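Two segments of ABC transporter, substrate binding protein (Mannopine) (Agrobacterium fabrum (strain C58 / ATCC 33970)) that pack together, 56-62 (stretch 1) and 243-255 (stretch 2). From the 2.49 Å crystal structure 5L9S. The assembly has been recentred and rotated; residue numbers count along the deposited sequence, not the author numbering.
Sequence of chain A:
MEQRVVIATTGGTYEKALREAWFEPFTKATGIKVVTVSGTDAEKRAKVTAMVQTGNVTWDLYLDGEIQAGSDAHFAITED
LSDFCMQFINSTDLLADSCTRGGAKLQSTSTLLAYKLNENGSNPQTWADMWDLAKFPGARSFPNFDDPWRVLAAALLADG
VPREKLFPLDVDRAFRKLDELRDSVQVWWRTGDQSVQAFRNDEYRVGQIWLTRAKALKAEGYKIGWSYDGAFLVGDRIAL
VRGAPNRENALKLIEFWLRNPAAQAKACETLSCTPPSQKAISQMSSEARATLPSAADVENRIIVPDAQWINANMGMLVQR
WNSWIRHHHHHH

Stretch 1, residues 56-62: NVTWDLY
Stretch 2, residues 243-255: GAPNRENALKLIE

Stretch 1 is an irregular segment that turns into a β-strand at Leu61 and Tyr62; stretch 2 begins as a loop, Gly243 to Asn246, and becomes an α-helix from Arg247 onward. The two backbones come closest, CA to CA, at Asp60 and Ala244, 4.5 Å apart, and as stretch 2 passes from loop to helix its partners shift broadly from Val57 to Leu61. The contact buries 452 Å², summed over both sides.

Gly243 opens stretch 2 at phi/psi 66/50, a positive phi that by itself favours glycine. Its carbonyl meets Val57 (phi/psi -85/113, chi1 -87°, m), whose CB points toward stretch 2, so that Val57 CG2 lies 3.2 Å from Gly243 O. Ala244 is extended, at -56/143, and its CB points sideways. The small methyl fits beside the carboxylate, with Ala244 CB 3.4 Å from Asp60 OD1, and also lies 4.1 Å from Trp59 O.

Pro245 (-59/-43, ring C-gamma endo) lays its ring along the loop of stretch 1. Pro245 CD is 4.1 Å from Val57 CG2, an apolar contact, and 3.6 Å from Trp59 O, while Pro245 CG is 3.8 Å from Thr58 O. The side chains of Thr58 and Trp59 (both chi1 m) start away from stretch 2, leaving their carbonyls to meet the ring. Proline suits this loop in that its phi is already restricted near the observed value. Its nitrogen carries no hydrogen, so the 3.3 Å between Pro245 N and Asp60 OD1 is mere proximity.

The polar centre of the contact is Asn246, the N-cap residue, at -110/52 with chi1 -39° (m). Its backbone amide donates a hydrogen bond to the carboxylate of Asp60: Asn246 N to Asp60 OD1 is 2.7 Å, with an N-H...O angle of 153°. Asp60 (-102/-44) leaves its backbone sideways, but chi1 -64° (m) and chi2 -70° bring its end nearer to stretch 2. An aspartate is apt here because its short, charged side chain can accept from an amide just before the helix; OD2 is satisfied elsewhere in the structure.

The helix then proceeds with near-ideal angles, its first i to i+4 bond running from Ala250 N to Asn246 O (2.9 Å). Arg247 points away, and Glu248 and Lys252 are out of reach, as befits exposed charged residues. On the inward side, Ala250 points toward stretch 1, and its lone methyl permits close approach: Ala250 CB lies 3.9 Å from Asp60 CB and 3.8 Å from Leu61 CG. Leu61 (-135/154, chi1 -61° m, chi2 163° t) also points toward the helix, bringing its CD1 to 3.5 Å from Ala250 O.

One turn on, Leu253 (chi1 t, chi2 p) sets its CD2 3.8 Å from Leu61 CD1, and Ile254 (chi1 m, chi2 t) places its CD1 3.6 Å from Leu61 CD2. The branched leucine thus engages both residues, forming a buried apolar cluster with Ala250. Glu255 ends the stretch out of reach.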

ATOM      1  N   ASN A  56      -3.642  -2.139  30.922  1.00 96.14           N
ATOM      2  CA  ASN A  56      -2.928  -3.337  30.504  1.00 93.55           C
ATOM      3  C   ASN A  56      -2.549  -3.424  28.998  1.00 93.92           C
ATOM      4  O   ASN A  56      -3.133  -4.181  28.202  1.00 89.90           O
ATOM      5  CB  ASN A  56      -3.693  -4.587  30.948  1.00 92.27           C
ATOM      6  CG  ASN A  56      -2.843  -5.836  31.051  1.00 98.44           C
ATOM      7  OD1 ASN A  56      -3.358  -6.942  31.268  1.00 96.29           O
ATOM      8  ND2 ASN A  56      -1.521  -5.703  30.908  1.00 78.66           N
ATOM      9  N   VAL A  57      -1.475  -2.711  28.664  1.00 90.82           N
ATOM     10  CA  VAL A  57      -0.880  -2.687  27.344  1.00 87.10           C
ATOM     11  C   VAL A  57       0.064  -3.877  27.257  1.00 89.56           C
ATOM     12  O   VAL A  57       1.071  -3.922  27.968  1.00 90.83           O
ATOM     13  CB  VAL A  57      -0.151  -1.350  27.030  1.00 91.73           C
ATOM     14  CG1 VAL A  57      -1.108  -0.318  26.454  1.00 90.91           C
ATOM     15  CG2 VAL A  57       0.570  -0.804  28.261  1.00 95.74           C
ATOM     16  N   THR A  58      -0.276  -4.855  26.412  1.00 83.06           N
ATOM     17  CA  THR A  58       0.561  -6.023  26.228  1.00 81.57           C
ATOM     18  C   THR A  58       1.528  -5.797  25.075  1.00 81.88           C
ATOM     19  O   THR A  58       2.698  -6.147  25.197  1.00 83.39           O
ATOM     20  CB  THR A  58      -0.289  -7.287  26.117  1.00 92.12           C
ATOM     21  OG1 THR A  58      -1.007  -7.455  27.344  1.00 98.15           O
ATOM     22  CG2 THR A  58       0.549  -8.552  25.860  1.00 93.19           C
ATOM     23  N   TRP A  59       1.056  -5.147  24.003  1.00 73.19           N
ATOM     24  CA  TRP A  59       1.756  -4.893  22.745  1.00 67.99           C
ATOM     25  C   TRP A  59       2.497  -3.555  22.723  1.00 71.20           C
ATOM     26  O   TRP A  59       2.045  -2.585  23.330  1.00 74.33           O
ATOM     27  CB  TRP A  59       0.778  -4.951  21.568  1.00 63.32           C
ATOM     28  CG  TRP A  59      -0.017  -6.210  21.382  1.00 63.57           C
ATOM     29  CD1 TRP A  59       0.091  -7.379  22.078  1.00 67.87           C
ATOM     30  CD2 TRP A  59      -1.047  -6.415  20.407  1.00 61.60           C
ATOM     31  NE1 TRP A  59      -0.822  -8.294  21.607  1.00 66.25           N
ATOM     32  CE2 TRP A  59      -1.524  -7.735  20.573  1.00 65.60           C
ATOM     33  CE3 TRP A  59      -1.613  -5.602  19.396  1.00 60.65           C
ATOM     34  CZ2 TRP A  59      -2.555  -8.259  19.787  1.00 63.92           C
ATOM     35  CZ3 TRP A  59      -2.621  -6.128  18.598  1.00 60.68           C
ATOM     36  CH2 TRP A  59      -3.067  -7.447  18.782  1.00 62.33           C
ATOM     37  N   ASP A  60       3.636  -3.512  22.014  1.00 63.32           N
ATOM     38  CA  ASP A  60       4.474  -2.332  21.846  1.00 62.24           C
ATOM     39  C   ASP A  60       4.249  -1.709  20.466  1.00 61.58           C
ATOM     40  O   ASP A  60       4.184  -0.482  20.331  1.00 60.87           O
ATOM     41  CB  ASP A  60       5.959  -2.713  21.983  1.00 65.08           C
ATOM     42  CG  ASP A  60       6.350  -3.229  23.346  1.00 84.59           C
ATOM     43  OD1 ASP A  60       6.364  -2.435  24.291  1.00 88.98           O
ATOM     44  OD2 ASP A  60       6.702  -4.415  23.451  1.00 91.54           O
ATOM     45  N   LEU A  61       4.195  -2.569  19.427  1.00 54.37           N
ATOM     46  CA  LEU A  61       4.051  -2.169  18.027  1.00 50.20           C
ATOM     47  C   LEU A  61       3.035  -3.020  17.311  1.00 52.89           C
ATOM     48  O   LEU A  61       2.827  -4.169  17.681  1.00 53.82           O
ATOM     49  CB  LEU A  61       5.399  -2.298  17.285  1.00 48.12           C
ATOM     50  CG  LEU A  61       6.592  -1.474  17.751  1.00 52.45           C
ATOM     51  CD1 LEU A  61       7.873  -2.028  17.180  1.00 51.33           C
ATOM     52  CD2 LEU A  61       6.443  -0.013  17.390  1.00 51.90           C
ATOM     53  N   TYR A  62       2.428  -2.464  16.267  1.00 49.56           N
ATOM     54  CA  TYR A  62       1.523  -3.167  15.356  1.00 48.78           C
ATOM     55  C   TYR A  62       1.572  -2.554  13.959  1.00 53.25           C
ATOM     56  O   TYR A  62       1.916  -1.374  13.816  1.00 54.17           O
ATOM     57  CB  TYR A  62       0.086  -3.314  15.899  1.00 50.68           C
ATOM     58  CG  TYR A  62      -0.779  -2.074  15.849  1.00 52.47           C
ATOM     59  CD1 TYR A  62      -0.681  -1.091  16.828  1.00 56.53           C
ATOM     60  CD2 TYR A  62      -1.736  -1.905  14.848  1.00 50.96           C
ATOM     61  CE1 TYR A  62      -1.500   0.046  16.805  1.00 57.74           C
ATOM     62  CE2 TYR A  62      -2.547  -0.768  14.805  1.00 51.48           C
ATOM     63  CZ  TYR A  62      -2.437   0.196  15.796  1.00 61.51           C
ATOM     64  OH  TYR A  62      -3.224   1.323  15.770  1.00 64.27           O
ATOM     65  N   GLY A 243       1.601   4.186  25.224  1.00 84.67           N
ATOM     66  CA  GLY A 243       2.276   3.795  26.455  1.00 87.68           C
ATOM     67  C   GLY A 243       2.729   2.350  26.440  1.00 90.20           C
ATOM     68  O   GLY A 243       2.440   1.602  27.369  1.00 91.62           O
ATOM     69  N   ALA A 244       3.418   1.941  25.365  1.00 83.52           N
ATOM     70  CA  ALA A 244       3.917   0.582  25.193  1.00 81.34           C
ATOM     71  C   ALA A 244       4.818   0.172  26.388  1.00 88.32           C
ATOM     72  O   ALA A 244       5.537   1.036  26.910  1.00 89.96           O
ATOM     73  CB  ALA A 244       4.697   0.504  23.898  1.00 78.45           C
ATOM     74  N   PRO A 245       4.785  -1.105  26.861  1.00 84.78           N
ATOM     75  CA  PRO A 245       5.658  -1.478  27.998  1.00 87.87           C
ATOM     76  C   PRO A 245       7.160  -1.286  27.747  1.00 92.66           C
ATOM     77  O   PRO A 245       7.870  -0.757  28.605  1.00 95.04           O
ATOM     78  CB  PRO A 245       5.295  -2.943  28.274  1.00 89.17           C
ATOM     79  CG  PRO A 245       4.629  -3.428  27.058  1.00 89.51           C
ATOM     80  CD  PRO A 245       3.974  -2.253  26.400  1.00 83.74           C
ATOM     81  N   ASN A 246       7.629  -1.689  26.549  1.00 87.02           N
ATOM     82  CA  ASN A 246       9.017  -1.622  26.083  1.00 86.24           C
ATOM     83  C   ASN A 246       9.167  -0.553  24.982  1.00 86.60           C
ATOM     84  O   ASN A 246       9.717  -0.836  23.914  1.00 83.24           O
ATOM     85  CB  ASN A 246       9.472  -3.008  25.579  1.00 82.43           C
ATOM     86  CG  ASN A 246       8.985  -4.184  26.399  1.00 98.68           C
ATOM     87  OD1 ASN A 246       7.866  -4.676  26.216  1.00 84.18           O
ATOM     88  ND2 ASN A 246       9.822  -4.690  27.287  1.00 95.87           N
ATOM     89  N   ARG A 247       8.694   0.678  25.268  1.00 84.81           N
ATOM     90  CA  ARG A 247       8.692   1.856  24.384  1.00 83.55           C
ATOM     91  C   ARG A 247      10.043   2.109  23.674  1.00 88.14           C
ATOM     92  O   ARG A 247      10.085   2.235  22.445  1.00 84.32           O
ATOM     93  CB  ARG A 247       8.245   3.116  25.168  1.00 85.61           C
ATOM     94  CG  ARG A 247       7.609   4.210  24.297  1.00 90.37           C
ATOM     95  CD  ARG A 247       7.747   5.608  24.885  1.00 98.25           C
ATOM     96  NE  ARG A 247       9.086   6.166  24.674  1.00107.18           N
ATOM     97  CZ  ARG A 247       9.359   7.237  23.932  1.00119.07           C
ATOM     98  NH1 ARG A 247       8.382   7.910  23.336  1.00 97.59           N
ATOM     99  NH2 ARG A 247      10.613   7.648  23.784  1.00112.19           N
ATOM    100  N   GLU A 248      11.132   2.169  24.462  1.00 88.88           N
ATOM    101  CA  GLU A 248      12.512   2.419  24.029  1.00 89.71           C
ATOM    102  C   GLU A 248      13.002   1.363  23.038  1.00 90.12           C
ATOM    103  O   GLU A 248      13.495   1.705  21.958  1.00 88.69           O
ATOM    104  CB  GLU A 248      13.460   2.545  25.249  1.00 96.25           C
ATOM    105  CG  GLU A 248      12.978   1.904  26.558  1.00115.25           C
ATOM    106  CD  GLU A 248      13.065   2.748  27.818  1.00153.68           C
ATOM    107  OE1 GLU A 248      14.177   3.224  28.140  1.00159.94           O
ATOM    108  OE2 GLU A 248      12.035   2.873  28.521  1.00153.90           O
ATOM    109  N   ASN A 249      12.820   0.082  23.403  1.00 84.85           N
ATOM    110  CA  ASN A 249      13.196  -1.084  22.618  1.00 81.42           C
ATOM    111  C   ASN A 249      12.399  -1.159  21.337  1.00 80.05           C
ATOM    112  O   ASN A 249      12.932  -1.601  20.324  1.00 77.85           O
ATOM    113  CB  ASN A 249      12.971  -2.357  23.423  1.00 82.86           C
ATOM    114  CG  ASN A 249      14.006  -2.660  24.474  1.00101.02           C
ATOM    115  OD1 ASN A 249      15.160  -2.218  24.421  1.00100.29           O
ATOM    116  ND2 ASN A 249      13.617  -3.496  25.408  1.00 88.80           N
ATOM    117  N   ALA A 250      11.116  -0.758  21.384  1.00 74.03           N
ATOM    118  CA  ALA A 250      10.225  -0.751  20.231  1.00 68.67           C
ATOM    119  C   ALA A 250      10.699   0.268  19.202  1.00 70.08           C
ATOM    120  O   ALA A 250      10.653  -0.022  18.005  1.00 68.55           O
ATOM    121  CB  ALA A 250       8.806  -0.448  20.665  1.00 69.19           C
ATOM    122  N   LEU A 251      11.207   1.433  19.665  1.00 66.79           N
ATOM    123  CA  LEU A 251      11.742   2.487  18.794  1.00 65.13           C
ATOM    124  C   LEU A 251      13.111   2.121  18.179  1.00 66.97           C
ATOM    125  O   LEU A 251      13.462   2.622  17.111  1.00 63.37           O
ATOM    126  CB  LEU A 251      11.799   3.831  19.530  1.00 68.29           C
ATOM    127  CG  LEU A 251      10.449   4.489  19.868  1.00 72.32           C
ATOM    128  CD1 LEU A 251      10.647   5.694  20.723  1.00 74.34           C
ATOM    129  CD2 LEU A 251       9.677   4.873  18.603  1.00 71.17           C
ATOM    130  N   LYS A 252      13.868   1.233  18.849  1.00 65.94           N
ATOM    131  CA  LYS A 252      15.162   0.720  18.387  1.00 65.67           C
ATOM    132  C   LYS A 252      14.904  -0.237  17.227  1.00 65.02           C
ATOM    133  O   LYS A 252      15.706  -0.307  16.295  1.00 64.54           O
ATOM    134  CB  LYS A 252      15.880  -0.045  19.525  1.00 71.09           C
ATOM    135  CG  LYS A 252      16.549   0.817  20.573  1.00 81.37           C
ATOM    136  CD  LYS A 252      17.487  -0.057  21.401  1.00 96.26           C
ATOM    137  CE  LYS A 252      17.779   0.497  22.772  1.00108.32           C
ATOM    138  NZ  LYS A 252      18.397  -0.526  23.656  1.00118.82           N
ATOM    139  N   LEU A 253      13.783  -0.991  17.311  1.00 59.55           N
ATOM    140  CA  LEU A 253      13.337  -1.937  16.293  1.00 56.48           C
ATOM    141  C   LEU A 253      12.891  -1.177  15.046  1.00 61.40           C
ATOM    142  O   LEU A 253      13.186  -1.622  13.929  1.00 60.18           O
ATOM    143  CB  LEU A 253      12.234  -2.872  16.838  1.00 55.10           C
ATOM    144  CG  LEU A 253      11.689  -3.938  15.881  1.00 56.38           C
ATOM    145  CD1 LEU A 253      12.748  -4.920  15.463  1.00 56.66           C
ATOM    146  CD2 LEU A 253      10.548  -4.664  16.487  1.00 57.46           C
ATOM    147  N   ILE A 254      12.219  -0.012  15.240  1.00 59.27           N
ATOM    148  CA  ILE A 254      11.785   0.866  14.150  1.00 57.47           C
ATOM    149  C   ILE A 254      13.010   1.465  13.439  1.00 62.17           C
ATOM    150  O   ILE A 254      13.113   1.356  12.217  1.00 59.82           O
ATOM    151  CB  ILE A 254      10.805   1.959  14.648  1.00 61.98           C
ATOM    152  CG1 ILE A 254       9.479   1.338  15.141  1.00 61.82           C
ATOM    153  CG2 ILE A 254      10.553   3.000  13.534  1.00 62.90           C
ATOM    154  CD1 ILE A 254       8.395   2.372  15.549  1.00 67.63           C
ATOM    155  N   GLU A 255      13.937   2.084  14.215  1.00 62.83           N
ATOM    156  CA  GLU A 255      15.184   2.697  13.734  1.00 63.79           C
ATOM    157  C   GLU A 255      15.995   1.680  12.944  1.00 65.08           C
ATOM    158  O   GLU A 255      16.525   2.027  11.880  1.00 65.82           O
ATOM    159  CB  GLU A 255      16.017   3.242  14.912  1.00 69.46           C
ATOM    160  CG  GLU A 255      17.167   4.159  14.504  1.00 81.67           C
ATOM    161  CD  GLU A 255      18.171   4.557  15.573  1.00109.26           C
ATOM    162  OE1 GLU A 255      17.799   4.633  16.769  1.00102.44           O
ATOM    163  OE2 GLU A 255      19.333   4.835  15.198  1.00109.47           O
TER